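Long-range contacts in GCN5-related N-acetyltransferase (PDB 3GY9), which is of unconfirmed function but binds coenzyme A and, as a member of the GNAT family, probably transfers an acyl group to an as yet unidentified acceptor: residues Phe29-Arg34 / His81-Pro86; Asn10-Tyr15 / Arg34-Arg39; Gly65-Gln70 / Glu99-Glu104. All coordinates share one frame; numbering follows the deposited sequence.

How the contacts relate
From the N terminus, the loop 10-15 after strand 5-8 meets 34-39 at the end of helix 31-37, so contact 2 closes a loop holding helix 18-26. Before that closure, contact 1 has opened at 29-34; it closes at 81-86, at the end of strand 76-84, and thus crosses contact 2, with Arg34 common to both. Contact 3 in turn opens at 65-70 within the span of contact 1 and closes beyond it at 99-104, crossing contact 1 but following contact 2 in series. Together they tie helix 31-37 to one face of the central sheet and helix 93-105 to the opposite face, with strands 61-69 and 76-84 between.

Contact 1: residues Phe29-Arg34 / His81-Pro86; sequences FQLVER and HVYVLP. With COA (coenzyme A), chain B; SO4 (sulfate ion), chain D; SO4 (sulfate ion), chain F; SO4 (sulfate ion), chain E.
Tyr83 lays its ring and CB against three apolar side chains of 29-34. Val32 CG2 meets CB of Tyr83 at 3.9 Å and lies about equally near CG and CD2, while CD2 of Leu31 comes to CD1 of the ring; both aliphatic chains cross the tyrosine at about a right angle. At the next ring corner Phe29 CD2 reaches Tyr83 CE1 at 3.8 Å, the two ring planes inclined at 65°. With chi1 at -177°, Tyr83 CG stands anti to its backbone N, on the side of 29-34. The other branch of Leu31, CD1, lies only 3.3 Å from the Val82 carbonyl O, a tight fit.

At the far end, Arg34, its chain bent at chi3, has NH1 at the edge of the His81 imidazole, in its plane and 3.5 Å from CE1. Three sulfate ions, probably from the crystallisation liquor, gather here: NH1 bonds to one through a 3.0 Å contact with O2 (chain E), and that ion also accepts His81 N through O1 at 2.8 Å. The bonds from Arg34 to the other two are weak. On the pocket side, Val84 N donates to the coenzyme A carbonyl O9P at 3.0 Å.

His81 has left-handed helical backbone angles, consistent with the beta bulge known in this strand of GNAT folds. The start of helix 31-37 thus lies against the end of strand 76-84, with helix 18-26 beside Val32 and Tyr83, Tyr83 OH bonded to Glu27, and strand 61-69 alongside.

Contact 2: residues Asn10-Tyr15 / Arg34-Arg39; sequences NDFDGY and RMLRNR. With SO4 (sulfate ion), chain F; SO4 (sulfate ion), chain D; SO4 (sulfate ion), chain E.
Arg39 runs over Phe12 and ends on Asp13, its chain and the phenyl group sliding past each other in opposite directions. CB sits over one face of the Phe12 ring, 4.2 Å above its plane and displaced to the rim. CG lies between the backbone N and the carbonyl carbon (chi1 74°), and beyond it the chain is extended as far as NE. CD comes down at the root of the phenylalanine, 3.6 Å from Phe12 CB. NE stays near that same CB and donates to water 1 at 2.7 Å, which in turn donates to Asp13 OD2. The guanidinium then divides its remaining work. NH1 turns back to its own segment and bonds to Leu36 O at 2.9 Å, nearly straight at 162°, the oxygen in the guanidinium plane. NH2 forms a salt bridge with Asp13 OD1 at 2.9 Å; OD1 accepts through its syn lone pair and lies 28° out of the guanidinium plane. Grips through NE, NH1 and NH2 should therefore hold the group against rotation.

The Phe12 ring also reaches the helix directly. CD1 touches Leu36 CD2 at 3.7 Å, and the selenium of Met35, present as selenomethionine, makes an oblique Met-aromatic contact, 4.4 Å from the ring centroid; with two conformers deposited, its detail is doubtful.

The loop between strand 5-8 and helix 18-26 is thereby pinned to the end of helix 31-37, away from the coenzyme site. Strand 50-55 lies beneath, Met51 touching both Phe12 and Met35, while Trp17 receives Met35 and Leu36 and bonds to Phe12 O.

Contact 3: residues Gly65-Gln70 / Glu99-Glu104; sequences GGYMKQ and EKIMSE
This is helix-on-sheet packing in the core of the GNAT fold: the helix segment 99-104 lies nearly parallel to strand residues 65-69, the axes 8.5 Å apart at closest and inclined at 21°. Ile101 carries the apolar part. Its CD1 rests on bare backbone, 3.6 Å from both Gly65 C and Gly66 N; a side chain on Gly65 would point at this methyl. Its other branch, CG2, lies 4.0 Å from Tyr67 CD1 and about as near to CB.

Beyond Ile101, Tyr67 OH donates to Glu104 OE2 at 2.6 Å. The carboxylate oxygen sits in the plane of the phenol at its edge and accepts through its anti lone pair, the two flat groups being almost perpendicular. Water 2 ties this pair to the helix backbone, donating to Tyr67 OH at 3.1 Å and to Glu104 O at 2.7 Å. A phenylalanine in place of Tyr67 would remove the hydroxyl and would probably leave Glu104 OE2 without this donor and water 2 with one acceptor fewer.

Glu104 OE1 is held by a salt bridge to Arg8 of strand 5-8. Strand 61-69 is flanked in the sheet by strands 50-55 and 76-84, and helix 93-105 spans all three, touching Ala50 and Phe52 on one and Ile79 on the other.

Contact 1: residues Phe29-Arg34 / His81-Pro86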
loop_
_atom_site.group_PDB
_atom_site.type_symbol
_atom_site.label_atom_id
_atom_site.label_comp_id
_atom_site.label_asym_id
_atom_site.label_seq_id
_atom_site.Cartn_x
_atom_site.Cartn_y
_atom_site.Cartn_z
ATOM N N PHE A 29 1.536 15.047 -3.166
ATOM C CA PHE A 29 1.911 13.645 -3.372
ATOM C C PHE A 29 1.650 13.266 -4.824
ATOM O O PHE A 29 0.581 13.566 -5.364
ATOM C CB PHE A 29 1.083 12.706 -2.480
ATOM C CG PHE A 29 1.403 12.789 -1.016
ATOM C CD1 PHE A 29 2.645 12.406 -0.537
ATOM C CD2 PHE A 29 0.446 13.215 -0.104
ATOM C CE1 PHE A 29 2.937 12.470 0.832
ATOM C CE2 PHE A 29 0.718 13.272 1.243
ATOM C CZ PHE A 29 1.972 12.909 1.721
ATOM N N GLN A 30 2.611 12.590 -5.447
ATOM C CA GLN A 30 2.462 12.077 -6.802
ATOM C C GLN A 30 2.129 10.600 -6.815
ATOM O O GLN A 30 1.927 10.028 -7.889
ATOM C CB GLN A 30 3.755 12.257 -7.604
ATOM C CG GLN A 30 4.197 13.695 -7.781
ATOM C CD GLN A 30 5.658 13.818 -8.232
ATOM O OE1 GLN A 30 6.263 12.852 -8.717
ATOM N NE2 GLN A 30 6.232 15.008 -8.061
ATOM N N LEU A 31 2.088 9.943 -5.661
ATOM C CA LEU A 31 2.025 8.473 -5.684
ATOM C C LEU A 31 0.755 7.872 -6.284
ATOM O O LEU A 31 0.827 6.775 -6.847
ATOM C CB LEU A 31 2.317 7.871 -4.315
ATOM C CG LEU A 31 1.181 7.832 -3.293
ATOM C CD1 LEU A 31 1.724 7.188 -2.026
ATOM C CD2 LEU A 31 0.674 9.182 -2.959
ATOM N N VAL A 32 -0.395 8.541 -6.175
ATOM C CA VAL A 32 -1.615 8.015 -6.790
ATOM C C VAL A 32 -1.575 8.275 -8.300
ATOM O O VAL A 32 -1.880 7.384 -9.108
ATOM C CB VAL A 32 -2.895 8.626 -6.181
ATOM C CG1 VAL A 32 -4.136 8.054 -6.852
ATOM C CG2 VAL A 32 -2.940 8.373 -4.687
ATOM N N GLU A 33 -1.164 9.481 -8.674
ATOM C CA GLU A 33 -0.995 9.817 -10.082
ATOM C C GLU A 33 -0.023 8.861 -10.771
ATOM O O GLU A 33 -0.293 8.392 -11.876
ATOM C CB GLU A 33 -0.465 11.235 -10.200
ATOM C CG GLU A 33 -0.471 11.786 -11.593
ATOM C CD GLU A 33 -0.459 13.302 -11.581
ATOM O OE1 GLU A 33 0.495 13.868 -11.007
ATOM O OE2 GLU A 33 -1.415 13.922 -12.107
ATOM N N ARG A 34 1.118 8.577 -10.137
ATOM C CA ARG A 34 2.116 7.693 -10.720
ATOM C C ARG A 34 1.536 6.300 -10.926
ATOM O O ARG A 34 1.695 5.691 -11.996
ATOM C CB ARG A 34 3.353 7.616 -9.819
ATOM C CG ARG A 34 4.242 8.830 -9.869
ATOM C CD ARG A 34 5.656 8.527 -9.325
ATOM N NE ARG A 34 5.828 8.783 -7.893
ATOM C CZ ARG A 34 5.571 7.933 -6.891
ATOM N NH1 ARG A 34 5.084 6.707 -7.102
ATOM N NH2 ARG A 34 5.794 8.321 -5.642
ATOM N N HIS A 81 2.335 2.872 -3.132
ATOM C CA HIS A 81 1.176 3.702 -3.455
ATOM C C HIS A 81 0.112 3.724 -2.383
ATOM O O HIS A 81 -1.074 3.795 -2.680
ATOM C CB HIS A 81 0.555 3.299 -4.801
ATOM C CG HIS A 81 1.541 3.172 -5.922
ATOM N ND1 HIS A 81 2.380 4.196 -6.304
ATOM C CD2 HIS A 81 1.815 2.134 -6.751
ATOM C CE1 HIS A 81 3.110 3.799 -7.335
ATOM N NE2 HIS A 81 2.801 2.540 -7.605
ATOM N N VAL A 82 0.507 3.687 -1.120
ATOM C CA VAL A 82 -0.450 3.702 -0.024
ATOM C C VAL A 82 -0.875 5.130 0.258
ATOM O O VAL A 82 -0.048 5.985 0.540
ATOM C CB VAL A 82 0.181 3.117 1.257
ATOM C CG1 VAL A 82 -0.734 3.356 2.453
ATOM C CG2 VAL A 82 0.473 1.640 1.061
ATOM N N TYR A 83 -2.173 5.378 0.167
ATOM C CA TYR A 83 -2.720 6.728 0.376
ATOM C C TYR A 83 -4.158 6.618 0.864
ATOM O O TYR A 83 -4.949 5.871 0.284
ATOM C CB TYR A 83 -2.698 7.528 -0.934
ATOM C CG TYR A 83 -3.184 8.938 -0.752
ATOM C CD1 TYR A 83 -2.348 9.923 -0.242
ATOM C CD2 TYR A 83 -4.483 9.281 -1.075
ATOM C CE1 TYR A 83 -2.800 11.224 -0.059
ATOM C CE2 TYR A 83 -4.942 10.589 -0.883
ATOM C CZ TYR A 83 -4.104 11.542 -0.374
ATOM O OH TYR A 83 -4.539 12.841 -0.183
ATOM N N VAL A 84 -4.485 7.350 1.927
ATOM C CA VAL A 84 -5.855 7.419 2.448
ATOM C C VAL A 84 -6.320 8.859 2.295
ATOM O O VAL A 84 -5.578 9.787 2.622
ATOM C CB VAL A 84 -5.906 7.045 3.946
ATOM C CG1 VAL A 84 -7.330 7.150 4.503
ATOM C CG2 VAL A 84 -5.372 5.638 4.131
ATOM N N LEU A 85 -7.541 9.046 1.783
ATOM C CA LEU A 85 -8.117 10.395 1.649
ATOM C C LEU A 85 -8.066 11.106 2.984
ATOM O O LEU A 85 -8.368 10.507 4.022
ATOM C CB LEU A 85 -9.582 10.356 1.186
ATOM C CG LEU A 85 -9.912 10.077 -0.279
ATOM C CD1 LEU A 85 -11.423 10.045 -0.424
ATOM C CD2 LEU A 85 -9.302 11.128 -1.210
ATOM N N PRO A 86 -7.665 12.396 2.977
ATOM C CA PRO A 86 -7.543 13.115 4.242
ATOM C C PRO A 86 -8.747 12.981 5.183
ATOM O O PRO A 86 -8.572 12.713 6.375
ATOM C CB PRO A 86 -7.329 14.570 3.800
ATOM C CG PRO A 86 -6.620 14.437 2.505
ATOM C CD PRO A 86 -7.246 13.253 1.837
HETATM N N1A COA B . -1.960 11.192 9.274
HETATM C C2A COA B . -0.838 10.396 9.405
HETATM N N3A COA B . -0.842 9.305 10.253
HETATM C C4A COA B . -1.965 9.015 10.957
HETATM C C5A COA B . -3.107 9.804 10.842
HETATM C C6A COA B . -3.100 10.903 9.990
HETATM N N6A COA B . -4.132 11.735 9.938
HETATM N N7A COA B . -4.049 9.274 11.662
HETATM C C8A COA B . -3.537 8.187 12.280
HETATM N N9A COA B . -2.241 8.029 11.853
HETATM C C1B COA B . -1.278 7.010 12.283
HETATM C C2B COA B . -1.259 6.848 13.796
HETATM O O2B COA B . 0.059 6.561 14.223
HETATM C C3B COA B . -2.159 5.664 14.032
HETATM O O3B COA B . -1.858 4.941 15.200
HETATM P P3B COA B . -2.908 5.018 16.416
HETATM O O7A COA B . -2.420 4.162 17.561
HETATM O O8A COA B . -3.018 6.467 16.819
HETATM O O9A COA B . -4.264 4.526 15.968
HETATM C C4B COA B . -1.881 4.831 12.800
HETATM O O4B COA B . -1.671 5.759 11.753
HETATM C C5B COA B . -3.007 3.850 12.466
HETATM O O5B COA B . -4.210 4.551 12.289
HETATM P P1A COA B . -5.184 4.329 11.010
HETATM O O1A COA B . -5.324 2.880 10.666
HETATM O O2A COA B . -6.448 5.038 11.372
HETATM O O3A COA B . -4.369 5.158 9.915
HETATM P P2A COA B . -4.927 5.873 8.597
HETATM O O4A COA B . -6.178 5.209 8.049
HETATM O O5A COA B . -4.983 7.339 8.828
HETATM O O6A COA B . -3.722 5.530 7.596
HETATM C CBP COA B . -1.817 6.685 6.629
HETATM C CCP COA B . -2.392 5.975 7.857
HETATM C CDP COA B . -1.692 5.680 5.488
HETATM C CEP COA B . -0.415 7.206 7.009
HETATM C CAP COA B . -2.751 7.837 6.209
HETATM O OAP COA B . -2.988 8.675 7.318
HETATM C C9P COA B . -2.145 8.647 5.097
HETATM O O9P COA B . -2.271 8.257 3.756
HETATM N N8P COA B . -1.485 9.731 5.491
HETATM C C7P COA B . -0.844 10.636 4.545
HETATM C C6P COA B . 0.457 11.206 5.114
HETATM C C5P COA B . 0.167 12.123 6.281
HETATM O O5P COA B . -0.937 12.085 6.852
HETATM N N4P COA B . 1.143 12.953 6.642
HETATM C C3P COA B . 1.118 13.667 7.900
HETATM C C2P COA B . 0.052 14.761 7.929
HETATM S S1P COA B . 0.167 15.970 6.587
HETATM S S SO4 D . 5.070 11.196 -3.842
HETATM O O1 SO4 D . 5.322 12.637 -3.849
HETATM O O2 SO4 D . 3.774 10.899 -3.239
HETATM O O3 SO4 D . 6.132 10.512 -3.105
HETATM O O4 SO4 D . 5.074 10.739 -5.228
HETATM S S SO4 F . 6.239 4.692 -10.661
HETATM O O1 SO4 F . 6.173 5.385 -9.374
HETATM O O2 SO4 F . 4.875 4.330 -11.041
HETATM O O3 SO4 F . 7.147 3.541 -10.537
HETATM O O4 SO4 F . 6.761 5.596 -11.675
HETATM S S SO4 E . 5.941 4.066 -3.836
HETATM O O1 SO4 E . 4.659 4.451 -3.240
HETATM O O2 SO4 E . 6.092 4.643 -5.166
HETATM O O3 SO4 E . 6.040 2.616 -3.908
HETATM O O4 SO4 E . 7.041 4.531 -2.981
#

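Contact 2: residues Asn10-Tyr15 / Arg34-Arg39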
loop_
_atom_site.group_PDB
_atom_site.type_symbol
_atom_site.label_atom_id
_atom_site.label_comp_id
_atom_site.label_asym_id
_atom_site.label_seq_id
_atom_site.Cartn_x
_atom_site.Cartn_y
_atom_site.Cartn_z
ATOM N N ASN A 10 -8.849 -5.433 -10.012
ATOM C CA ASN A 10 -8.653 -6.187 -11.239
ATOM C C ASN A 10 -9.014 -5.365 -12.473
ATOM O O ASN A 10 -8.643 -5.737 -13.585
ATOM C CB ASN A 10 -9.487 -7.466 -11.223
ATOM C CG ASN A 10 -9.089 -8.405 -10.114
ATOM O OD1 ASN A 10 -9.932 -8.835 -9.335
ATOM N ND2 ASN A 10 -7.795 -8.714 -10.022
ATOM N N ASP A 11 -9.717 -4.248 -12.276
ATOM C CA ASP A 11 -10.163 -3.379 -13.373
ATOM C C ASP A 11 -10.028 -1.934 -12.917
ATOM O O ASP A 11 -10.921 -1.387 -12.268
ATOM C CB ASP A 11 -11.611 -3.710 -13.755
ATOM C CG ASP A 11 -12.209 -2.737 -14.784
ATOM O OD1 ASP A 11 -11.463 -1.940 -15.392
ATOM O OD2 ASP A 11 -13.446 -2.788 -14.983
ATOM N N PHE A 12 -8.900 -1.319 -13.236
ATOM C CA PHE A 12 -8.669 0.066 -12.804
ATOM C C PHE A 12 -9.740 1.011 -13.330
ATOM O O PHE A 12 -10.029 2.041 -12.726
ATOM C CB PHE A 12 -7.299 0.552 -13.274
ATOM C CG PHE A 12 -6.171 0.108 -12.390
ATOM C CD1 PHE A 12 -5.874 0.786 -11.226
ATOM C CD2 PHE A 12 -5.403 -0.988 -12.737
ATOM C CE1 PHE A 12 -4.842 0.359 -10.400
ATOM C CE2 PHE A 12 -4.354 -1.391 -11.926
ATOM C CZ PHE A 12 -4.091 -0.732 -10.767
ATOM N N ASP A 13 -10.312 0.681 -14.473
ATOM C CA ASP A 13 -11.230 1.592 -15.125
ATOM C C ASP A 13 -12.661 1.543 -14.546
ATOM O O ASP A 13 -13.559 2.224 -15.035
ATOM C CB ASP A 13 -11.204 1.344 -16.632
ATOM C CG ASP A 13 -9.812 1.521 -17.223
ATOM O OD1 ASP A 13 -9.238 2.605 -17.024
ATOM O OD2 ASP A 13 -9.274 0.572 -17.844
ATOM N N GLY A 14 -12.855 0.761 -13.487
ATOM C CA GLY A 14 -14.170 0.617 -12.886
ATOM C C GLY A 14 -14.368 1.426 -11.613
ATOM O O GLY A 14 -15.360 1.216 -10.918
ATOM N N TYR A 15 -13.450 2.338 -11.306
ATOM C CA TYR A 15 -13.529 3.163 -10.087
ATOM C C TYR A 15 -13.412 4.608 -10.452
ATOM O O TYR A 15 -12.727 4.958 -11.428
ATOM C CB TYR A 15 -12.377 2.854 -9.131
ATOM C CG TYR A 15 -12.283 1.416 -8.719
ATOM C CD1 TYR A 15 -13.017 0.924 -7.641
ATOM C CD2 TYR A 15 -11.483 0.527 -9.438
ATOM C CE1 TYR A 15 -12.928 -0.424 -7.269
ATOM C CE2 TYR A 15 -11.394 -0.805 -9.078
ATOM C CZ TYR A 15 -12.109 -1.268 -8.006
ATOM O OH TYR A 15 -12.002 -2.593 -7.686
ATOM N N ARG A 34 1.118 8.577 -10.137
ATOM C CA ARG A 34 2.116 7.693 -10.720
ATOM C C ARG A 34 1.536 6.300 -10.926
ATOM O O ARG A 34 1.695 5.691 -11.996
ATOM C CB ARG A 34 3.353 7.616 -9.819
ATOM C CG ARG A 34 4.242 8.830 -9.869
ATOM C CD ARG A 34 5.656 8.527 -9.325
ATOM N NE ARG A 34 5.828 8.783 -7.893
ATOM C CZ ARG A 34 5.571 7.933 -6.891
ATOM N NH1 ARG A 34 5.084 6.707 -7.102
ATOM N NH2 ARG A 34 5.794 8.321 -5.642
HETATM N N MSE A 35 0.850 5.796 -9.909
HETATM C CA MSE A 35 0.255 4.465 -9.958
HETATM C C MSE A 35 -0.685 4.361 -11.158
HETATM O O MSE A 35 -0.639 3.403 -11.934
HETATM C CB MSE A 35 -0.518 4.188 -8.659
HETATM C CG MSE A 35 -0.923 2.741 -8.458
HETATM SE SE MSE A 35 -2.701 2.359 -9.101
HETATM C CE MSE A 35 -3.668 3.081 -7.618
ATOM N N LEU A 36 -1.556 5.342 -11.292
ATOM C CA LEU A 36 -2.598 5.237 -12.319
ATOM C C LEU A 36 -2.081 5.537 -13.697
ATOM O O LEU A 36 -2.439 4.829 -14.692
ATOM C CB LEU A 36 -3.757 6.152 -11.979
ATOM C CG LEU A 36 -4.496 5.725 -10.707
ATOM C CD1 LEU A 36 -5.429 6.839 -10.250
ATOM C CD2 LEU A 36 -5.298 4.449 -10.880
ATOM N N ARG A 37 -1.181 6.518 -13.808
ATOM C CA ARG A 37 -0.579 6.812 -15.114
ATOM C C ARG A 37 0.251 5.651 -15.641
ATOM O O ARG A 37 0.219 5.402 -16.826
ATOM C CB ARG A 37 0.247 8.090 -15.082
ATOM C CG ARG A 37 -0.601 9.342 -14.919
ATOM C CD ARG A 37 0.276 10.595 -14.876
ATOM N NE ARG A 37 -0.560 11.793 -14.894
ATOM C CZ ARG A 37 -0.103 13.040 -14.808
ATOM N NH1 ARG A 37 1.188 13.275 -14.682
ATOM N NH2 ARG A 37 -0.962 14.052 -14.829
ATOM N N ASN A 38 0.938 4.926 -14.761
ATOM C CA ASN A 38 1.860 3.863 -15.172
ATOM C C ASN A 38 1.214 2.466 -15.172
ATOM O O ASN A 38 1.914 1.466 -15.315
ATOM C CB ASN A 38 3.104 3.885 -14.274
ATOM C CG ASN A 38 3.916 5.162 -14.445
ATOM O OD1 ASN A 38 3.942 5.737 -15.532
ATOM N ND2 ASN A 38 4.575 5.611 -13.380
ATOM N N ARG A 39 -0.117 2.403 -15.052
ATOM C CA ARG A 39 -0.791 1.117 -14.897
ATOM C C ARG A 39 -0.710 0.145 -16.073
ATOM O O ARG A 39 -0.985 -1.049 -15.887
ATOM C CB ARG A 39 -2.245 1.305 -14.452
ATOM C CG ARG A 39 -3.153 1.798 -15.534
ATOM C CD ARG A 39 -4.487 2.191 -14.907
ATOM N NE ARG A 39 -5.514 2.466 -15.898
ATOM C CZ ARG A 39 -5.612 3.607 -16.581
ATOM N NH1 ARG A 39 -4.748 4.592 -16.406
ATOM N NH2 ARG A 39 -6.604 3.765 -17.449
HETATM S S SO4 F . 6.239 4.692 -10.661
HETATM O O1 SO4 F . 6.173 5.385 -9.374
HETATM O O2 SO4 F . 4.875 4.330 -11.041
HETATM O O3 SO4 F . 7.147 3.541 -10.537
HETATM O O4 SO4 F . 6.761 5.596 -11.675
HETATM S S SO4 D . 5.070 11.196 -3.842
HETATM O O1 SO4 D . 5.322 12.637 -3.849
HETATM O O2 SO4 D . 3.774 10.899 -3.239
HETATM O O3 SO4 D . 6.132 10.512 -3.105
HETATM O O4 SO4 D . 5.074 10.739 -5.228
HETATM S S SO4 E . 5.941 4.066 -3.836
HETATM O O1 SO4 E . 4.659 4.451 -3.240
HETATM O O2 SO4 E . 6.092 4.643 -5.166
HETATM O O3 SO4 E . 6.040 2.616 -3.908
HETATM O O4 SO4 E . 7.041 4.531 -2.981
HETATM O O HOH W 1 -6.597 0.494 -17.453
#

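Contact 3: residues Gly65-Gln70 / Glu99-Glu104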
loop_
_atom_site.group_PDB
_atom_site.type_symbol
_atom_site.label_atom_id
_atom_site.label_comp_id
_atom_site.label_asym_id
_atom_site.label_seq_id
_atom_site.Cartn_x
_atom_site.Cartn_y
_atom_site.Cartn_z
ATOM N N GLY A 65 -3.630 1.027 -2.029
ATOM C CA GLY A 65 -2.296 0.566 -1.632
ATOM C C GLY A 65 -2.088 -0.866 -2.051
ATOM O O GLY A 65 -3.020 -1.652 -2.081
ATOM N N GLY A 66 -0.840 -1.214 -2.331
ATOM C CA GLY A 66 -0.572 -2.546 -2.804
ATOM C C GLY A 66 0.868 -2.909 -2.661
ATOM O O GLY A 66 1.594 -2.322 -1.869
ATOM N N TYR A 67 1.272 -3.908 -3.432
ATOM C CA TYR A 67 2.644 -4.402 -3.379
ATOM C C TYR A 67 3.043 -5.018 -4.707
ATOM O O TYR A 67 2.203 -5.411 -5.522
ATOM C CB TYR A 67 2.799 -5.441 -2.250
ATOM C CG TYR A 67 2.091 -6.732 -2.538
ATOM C CD1 TYR A 67 0.752 -6.919 -2.175
ATOM C CD2 TYR A 67 2.743 -7.775 -3.188
ATOM C CE1 TYR A 67 0.090 -8.114 -2.462
ATOM C CE2 TYR A 67 2.080 -8.969 -3.491
ATOM C CZ TYR A 67 0.748 -9.128 -3.119
ATOM O OH TYR A 67 0.114 -10.328 -3.434
HETATM N N MSE A 68 4.348 -5.073 -4.921
HETATM C CA MSE A 68 4.924 -5.748 -6.063
HETATM C C MSE A 68 6.386 -6.073 -5.763
HETATM O O MSE A 68 6.883 -5.801 -4.680
HETATM C CB MSE A 68 4.774 -4.895 -7.329
HETATM C CG MSE A 68 5.509 -3.575 -7.294
HETATM SE SE MSE A 68 5.388 -2.577 -8.961
HETATM C CE MSE A 68 6.674 -3.598 -9.950
ATOM N N LYS A 69 7.069 -6.688 -6.718
ATOM C CA LYS A 69 8.444 -7.051 -6.508
ATOM C C LYS A 69 9.322 -5.815 -6.353
ATOM O O LYS A 69 9.180 -4.851 -7.101
ATOM C CB LYS A 69 8.929 -7.899 -7.687
ATOM C CG LYS A 69 10.296 -8.490 -7.452
ATOM C CD LYS A 69 10.802 -9.280 -8.651
ATOM C CE LYS A 69 12.273 -9.651 -8.480
ATOM N NZ LYS A 69 13.147 -8.439 -8.312
ATOM N N GLN A 70 10.243 -5.855 -5.387
ATOM C CA GLN A 70 11.268 -4.819 -5.247
ATOM C C GLN A 70 12.357 -5.098 -6.247
ATOM O O GLN A 70 12.943 -6.158 -6.239
ATOM C CB GLN A 70 11.844 -4.809 -3.835
ATOM C CG GLN A 70 13.081 -3.914 -3.654
ATOM C CD GLN A 70 12.788 -2.453 -3.873
ATOM O OE1 GLN A 70 11.834 -1.905 -3.342
ATOM N NE2 GLN A 70 13.622 -1.800 -4.670
ATOM N N GLU A 99 -2.571 -4.431 6.823
ATOM C CA GLU A 99 -2.662 -5.804 7.362
ATOM C C GLU A 99 -2.996 -6.808 6.256
ATOM O O GLU A 99 -2.428 -7.894 6.220
ATOM C CB GLU A 99 -3.644 -5.897 8.542
ATOM C CG GLU A 99 -3.082 -5.225 9.782
ATOM C CD GLU A 99 -3.980 -5.302 10.994
ATOM O OE1 GLU A 99 -5.179 -5.641 10.854
ATOM O OE2 GLU A 99 -3.470 -4.995 12.095
ATOM N N LYS A 100 -3.864 -6.415 5.332
ATOM C CA LYS A 100 -4.199 -7.257 4.191
ATOM C C LYS A 100 -3.000 -7.421 3.250
ATOM O O LYS A 100 -2.660 -8.540 2.843
ATOM C CB LYS A 100 -5.403 -6.687 3.433
ATOM C CG LYS A 100 -5.938 -7.610 2.356
ATOM C CD LYS A 100 -7.232 -7.076 1.766
ATOM C CE LYS A 100 -7.784 -7.998 0.700
ATOM N NZ LYS A 100 -8.614 -9.108 1.288
ATOM N N ILE A 101 -2.362 -6.298 2.934
ATOM C CA ILE A 101 -1.178 -6.299 2.083
ATOM C C ILE A 101 -0.083 -7.187 2.659
ATOM O O ILE A 101 0.511 -8.012 1.957
ATOM C CB ILE A 101 -0.640 -4.862 1.912
ATOM C CG1 ILE A 101 -1.590 -4.044 1.021
ATOM C CG2 ILE A 101 0.766 -4.883 1.302
ATOM C CD1 ILE A 101 -1.311 -2.548 1.008
HETATM N N MSE A 102 0.205 -7.021 3.943
HETATM C CA MSE A 102 1.316 -7.734 4.584
HETATM C C MSE A 102 1.050 -9.234 4.570
HETATM O O MSE A 102 1.910 -10.041 4.219
HETATM C CB MSE A 102 1.526 -7.215 6.006
HETATM C CG MSE A 102 1.981 -5.787 5.988
HETATM SE SE MSE A 102 1.785 -4.932 7.709
HETATM C CE MSE A 102 3.133 -5.739 8.377
ATOM N N SER A 103 -0.148 -9.604 4.977
ATOM C CA SER A 103 -0.483 -11.010 5.063
ATOM C C SER A 103 -0.385 -11.702 3.694
ATOM O O SER A 103 0.149 -12.823 3.588
ATOM C CB SER A 103 -1.859 -11.166 5.705
ATOM O OG SER A 103 -2.199 -12.522 5.847
ATOM N N GLU A 104 -0.851 -11.036 2.649
ATOM C CA GLU A 104 -0.788 -11.634 1.328
ATOM C C GLU A 104 0.633 -11.610 0.767
ATOM O O GLU A 104 1.084 -12.602 0.206
ATOM C CB GLU A 104 -1.736 -10.935 0.362
ATOM C CG GLU A 104 -1.772 -11.568 -1.014
ATOM C CD GLU A 104 -2.808 -10.959 -1.910
ATOM O OE1 GLU A 104 -4.005 -11.012 -1.546
ATOM O OE2 GLU A 104 -2.425 -10.431 -2.977
HETATM O O HOH W 2 1.525 -12.868 -2.486
#